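Local coordinates for IWS1 (Encephalitozoon cuniculi, PDB 2XPP), which probably acts as a nuclear transcription factor that helps regulate RNA polymerase II transcription, possibly during and after TBP recruitment, at residues G68-L73 and G107-F112; I83-L88 and S120-A125. All blocks are in the same frame, centred on the assembly; numbering follows the deposited sequence.

In the fold
Contacts 1 and 2 interlock: helix 62-70 is followed in the chain by helix 81-92, and helix 106-115 by helix 121-138, so their four segments alternate in sequence within one all-helical TFIIS N-terminal-like bundle. Both are partly buried, their centres about 11 Å apart. Contact 1 is apolar, made by one isoleucine against a helix end, and its outer edge is completed by a chain of another protein. Contact 2 grades from a buried leucine-valine pair to a lysine-glutamate salt bridge and water at the surface. The two touch chiefly where Leu87 of helix 81-92 packs on Trp69 and Leu70 of helix 62-70.

Contact 1. Residues G68-L73 and G107-F112; sequences GWLEPL and GKIVYF
The chain turns away from helix 62-70 at Glu71, the first residue to leave helical geometry, and there its CA lies 6.5 Å from the CA of Ile109 in helix 106-115. Ile109 carries the contact, reaching across to three successive residues with no hydrogen bond between the segments. Its CG1 stands anti to the backbone N (chi1 -169°), which sends the longer branch toward the helix end. Leu70 CB lies against the fork of the isoleucine, 4.0 Å from Ile109 CG1, and Leu70 CD1 comes 4.2 Å from Ile109 CG2. The beta-branched side chain suits this place because its two arms cover different parts of the turn at once. CG1 also rests 3.7 Å from Leu70 O, a carbonyl at the end of the helix that accepts a hydrogen bond from Tyr113 OH. Beyond it, Ile109 CD1 touches the ring of Pro72, 4.2 Å from CD; proline fits here as a compact apolar residue in an extended backbone. Glu71 meets the isoleucine with its backbone CA, 4.1 Å from Ile109 CD1, and with CG, 4.2 Å from Ile109 CG1, while its carboxylate OE2 is hydrogen-bonded to an aromatic side chain of the chain of another protein. Aromatic packing from that chain also reaches Pro72 and Ile109, so this surface is part of the site where it binds. Inward, Leu70 leans on Leu87 and Leu91 of helix 81-92, and Val110, next to Ile109, packs on Leu91 and on helix 121-138, tying the contact into the bundle.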
# COMPACT_ATOMS: atom_id res chain seq x y z
N GLY A 68 -1.63 1.11 -4.82
CA GLY A 68 -1.41 1.95 -6.03
C GLY A 68 -0.56 3.17 -5.78
O GLY A 68 0.33 3.52 -6.59
N TRP A 69 -0.87 3.89 -4.72
CA TRP A 69 -0.08 5.08 -4.34
C TRP A 69 1.38 4.76 -4.00
O TRP A 69 2.28 5.62 -4.16
CB TRP A 69 -0.74 5.81 -3.18
CG TRP A 69 -1.91 6.72 -3.52
CD1 TRP A 69 -3.00 6.46 -4.32
CD2 TRP A 69 -2.12 8.04 -2.99
NE1 TRP A 69 -3.84 7.56 -4.35
CE2 TRP A 69 -3.32 8.53 -3.53
CE3 TRP A 69 -1.36 8.86 -2.13
CZ2 TRP A 69 -3.82 9.82 -3.21
CZ3 TRP A 69 -1.84 10.13 -1.83
CH2 TRP A 69 -3.06 10.59 -2.38
N LEU A 70 1.64 3.55 -3.50
CA LEU A 70 3.04 3.13 -3.15
C LEU A 70 3.80 2.55 -4.34
O LEU A 70 5.04 2.41 -4.31
CB LEU A 70 2.95 2.06 -2.07
CG LEU A 70 2.51 2.59 -0.67
CD1 LEU A 70 2.27 1.37 0.25
CD2 LEU A 70 3.60 3.51 -0.05
N GLU A 71 3.07 2.17 -5.37
CA GLU A 71 3.67 1.52 -6.55
C GLU A 71 4.51 2.46 -7.41
O GLU A 71 4.32 3.73 -7.32
CB GLU A 71 2.59 0.85 -7.38
CG GLU A 71 2.18 -0.48 -6.76
CD GLU A 71 1.11 -1.18 -7.59
OE1 GLU A 71 0.20 -0.50 -8.14
OE2 GLU A 71 1.20 -2.42 -7.77
N PRO A 72 5.44 1.90 -8.21
CA PRO A 72 6.21 2.81 -9.09
C PRO A 72 5.29 3.55 -10.07
O PRO A 72 4.24 3.05 -10.46
CB PRO A 72 7.10 1.86 -9.91
CG PRO A 72 7.09 0.56 -9.11
CD PRO A 72 5.79 0.48 -8.42
N LEU A 73 5.72 4.73 -10.41
CA LEU A 73 5.16 5.46 -11.55
C LEU A 73 5.42 4.74 -12.90
O LEU A 73 6.31 3.88 -13.00
CB LEU A 73 5.77 6.87 -11.61
CG LEU A 73 5.00 7.67 -10.56
CD1 LEU A 73 5.63 7.59 -9.17
CD2 LEU A 73 4.71 9.08 -10.99
N GLY A 107 0.78 -6.50 0.34
CA GLY A 107 2.00 -7.11 0.82
C GLY A 107 3.13 -7.12 -0.20
O GLY A 107 4.31 -7.04 0.20
N LYS A 108 2.79 -7.21 -1.48
CA LYS A 108 3.82 -7.35 -2.52
C LYS A 108 4.61 -6.06 -2.66
O LYS A 108 5.82 -6.12 -2.80
CB LYS A 108 3.22 -7.80 -3.83
CG LYS A 108 2.68 -9.21 -3.67
CD LYS A 108 1.82 -9.58 -4.77
CE LYS A 108 1.35 -11.01 -4.60
NZ LYS A 108 0.56 -11.33 -5.77
N ILE A 109 3.92 -4.92 -2.62
CA ILE A 109 4.66 -3.63 -2.71
C ILE A 109 5.41 -3.33 -1.41
O ILE A 109 6.54 -2.87 -1.44
CB ILE A 109 3.79 -2.43 -3.19
CG1 ILE A 109 4.68 -1.19 -3.52
CG2 ILE A 109 2.71 -2.02 -2.13
CD1 ILE A 109 5.75 -1.39 -4.63
N VAL A 110 4.80 -3.67 -0.27
CA VAL A 110 5.51 -3.46 1.00
C VAL A 110 6.75 -4.36 1.07
O VAL A 110 7.80 -3.91 1.54
CB VAL A 110 4.58 -3.66 2.21
CG1 VAL A 110 5.39 -3.59 3.55
CG2 VAL A 110 3.42 -2.58 2.15
N TYR A 111 6.61 -5.61 0.58
CA TYR A 111 7.73 -6.51 0.52
C TYR A 111 8.85 -5.88 -0.33
O TYR A 111 10.04 -5.91 0.07
CB TYR A 111 7.33 -7.92 0.04
CG TYR A 111 8.53 -8.83 0.10
CD1 TYR A 111 8.95 -9.39 1.32
CD2 TYR A 111 9.33 -9.02 -1.03
CE1 TYR A 111 10.08 -10.18 1.39
CE2 TYR A 111 10.48 -9.81 -0.97
CZ TYR A 111 10.83 -10.39 0.24
OH TYR A 111 11.96 -11.19 0.30
N PHE A 112 8.47 -5.28 -1.47
CA PHE A 112 9.48 -4.66 -2.30
C PHE A 112 10.20 -3.52 -1.55
O PHE A 112 11.44 -3.39 -1.62
CB PHE A 112 8.89 -4.16 -3.62
CG PHE A 112 9.91 -3.41 -4.45
CD1 PHE A 112 11.03 -4.08 -4.99
CD2 PHE A 112 9.78 -2.06 -4.61
CE1 PHE A 112 12.01 -3.36 -5.74
CE2 PHE A 112 10.74 -1.33 -5.34
CZ PHE A 112 11.84 -1.97 -5.88

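Contact 2. Residues I83-L88 and S120-A125; sequences IRKRLL and SKEVRA
Lys85 and Glu122 form a salt bridge at the outer edge of this helix pair, with Lys85 NZ 3.1 Å from Glu122 OE1. The ammonium meets that oxygen from above the carboxylate, 53° out of its plane, and the two side chains cross at about a right angle. Glu122 reaches it with CG anti to its backbone N (chi1 -178°) and an extended chain beyond; Lys85 is extended as well, so two long side chains close the gap between the helices. Beneath the charges the contact turns apolar. Val123 points at the other helix and splits its branches, CG2 touching the aliphatic stem of Lys85 (3.6 Å to CG) and CG1 meeting Leu88 CD1 at 3.8 Å. Lysine thus offers a greasy stem to the valine and a charge to the surface, whereas leucine fills the buried end.

A water gives Lys85 NZ another partner, accepting its hydrogen bond at 3.0 Å. The same water lies 2.8 Å from Ser120 OG and is hydrogen-bonded to it, linking the lysine to the start of the second helix. Ser120 is the N-cap of helix 121-138: its OG takes one of the first-turn N-H groups that have no carbonyl a turn back, that of Val123, 3.1 Å from Val123 N in a nearly straight bond. Short and polar, serine suits this dual role. The axes of 83-88 and 121-125 run in the same general direction, 26° apart, and approach to 10.3 Å. Tyr113 of helix 106-115 touches both Leu88 and Val123, and Leu88 also packs on Val110. Leu87 of helix 81-92 packs on Leu48 of helix 36-48.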
# COMPACT_ATOMS: atom_id res chain seq x y z
N ILE A 83 5.31 10.45 0.73
CA ILE A 83 4.23 9.51 0.48
C ILE A 83 4.52 8.10 0.98
O ILE A 83 3.68 7.46 1.67
CB ILE A 83 3.87 9.45 -1.03
CG1 ILE A 83 3.56 10.88 -1.52
CG2 ILE A 83 2.77 8.38 -1.27
CD1 ILE A 83 3.82 11.03 -3.02
N ARG A 84 5.73 7.63 0.69
CA ARG A 84 6.19 6.30 1.11
C ARG A 84 6.10 6.20 2.63
O ARG A 84 5.54 5.23 3.17
CB ARG A 84 7.61 6.05 0.62
CG ARG A 84 7.64 6.14 -0.92
CD ARG A 84 8.82 5.45 -1.57
NE ARG A 84 10.16 5.68 -1.01
CZ ARG A 84 11.05 6.55 -1.51
NH1 ARG A 84 10.70 7.36 -2.50
NH2 ARG A 84 12.28 6.65 -1.01
N LYS A 85 6.65 7.19 3.31
CA LYS A 85 6.67 7.15 4.80
C LYS A 85 5.27 7.21 5.36
O LYS A 85 4.90 6.40 6.25
CB LYS A 85 7.48 8.32 5.34
CG LYS A 85 8.92 8.05 5.13
CD LYS A 85 9.70 9.19 5.72
CE LYS A 85 11.15 8.81 5.69
NZ LYS A 85 11.95 9.88 6.31
N ARG A 86 4.47 8.14 4.87
CA ARG A 86 3.17 8.37 5.50
C ARG A 86 2.20 7.19 5.30
O ARG A 86 1.51 6.82 6.23
CB ARG A 86 2.56 9.61 4.96
CG ARG A 86 1.27 9.93 5.65
CD ARG A 86 1.53 10.43 7.10
NE ARG A 86 0.24 10.77 7.68
CZ ARG A 86 -0.13 10.58 8.94
NH1 ARG A 86 0.70 10.04 9.82
NH2 ARG A 86 -1.35 10.94 9.30
N LEU A 87 2.20 6.62 4.10
CA LEU A 87 1.35 5.45 3.82
C LEU A 87 1.80 4.22 4.58
O LEU A 87 0.96 3.43 4.97
CB LEU A 87 1.14 5.16 2.33
CG LEU A 87 0.29 6.27 1.67
CD1 LEU A 87 0.14 5.89 0.21
CD2 LEU A 87 -1.08 6.45 2.34
N LEU A 88 3.10 4.03 4.78
CA LEU A 88 3.53 2.87 5.59
C LEU A 88 3.06 3.11 7.03
O LEU A 88 2.66 2.17 7.70
CB LEU A 88 5.05 2.69 5.60
CG LEU A 88 5.62 2.14 4.28
CD1 LEU A 88 7.10 1.96 4.48
CD2 LEU A 88 5.00 0.81 3.81
N SER A 120 15.52 4.39 1.46
CA SER A 120 16.17 4.87 2.68
C SER A 120 16.17 3.74 3.71
O SER A 120 15.24 2.92 3.74
CB SER A 120 15.54 6.15 3.25
OG SER A 120 14.37 5.89 4.02
N LYS A 121 17.21 3.70 4.51
CA LYS A 121 17.32 2.70 5.58
C LYS A 121 16.07 2.74 6.47
O LYS A 121 15.55 1.69 6.81
CB LYS A 121 18.60 2.89 6.42
CG LYS A 121 19.90 2.75 5.63
CD LYS A 121 21.08 2.55 6.57
CE LYS A 121 22.44 2.58 5.86
NZ LYS A 121 22.51 1.55 4.78
N GLU A 122 15.58 3.94 6.80
CA GLU A 122 14.39 4.10 7.64
C GLU A 122 13.12 3.49 7.03
O GLU A 122 12.41 2.76 7.71
CB GLU A 122 14.13 5.60 7.96
CG GLU A 122 12.90 5.85 8.88
CD GLU A 122 12.24 7.28 8.79
OE1 GLU A 122 12.95 8.34 8.80
OE2 GLU A 122 10.97 7.32 8.76
N VAL A 123 12.83 3.80 5.77
CA VAL A 123 11.66 3.25 5.09
C VAL A 123 11.80 1.72 4.96
O VAL A 123 10.84 0.99 5.22
CB VAL A 123 11.43 3.91 3.74
CG1 VAL A 123 10.30 3.24 2.96
CG2 VAL A 123 11.02 5.38 4.01
N ARG A 124 12.98 1.25 4.56
CA ARG A 124 13.21 -0.20 4.52
C ARG A 124 12.91 -0.88 5.86
O ARG A 124 12.23 -1.90 5.90
CB ARG A 124 14.65 -0.52 4.15
CG ARG A 124 14.85 -0.45 2.70
CD ARG A 124 15.66 -1.68 2.22
NE ARG A 124 17.00 -1.60 2.74
CZ ARG A 124 17.79 -0.55 2.53
NH1 ARG A 124 17.35 0.45 1.78
NH2 ARG A 124 19.01 -0.51 3.05
N ALA A 125 13.44 -0.30 6.95
CA ALA A 125 13.16 -0.84 8.27
C ALA A 125 11.66 -0.79 8.59
O ALA A 125 11.11 -1.75 9.20
CB ALA A 125 13.97 -0.08 9.32
O HOH W 1 14.29 8.17 5.71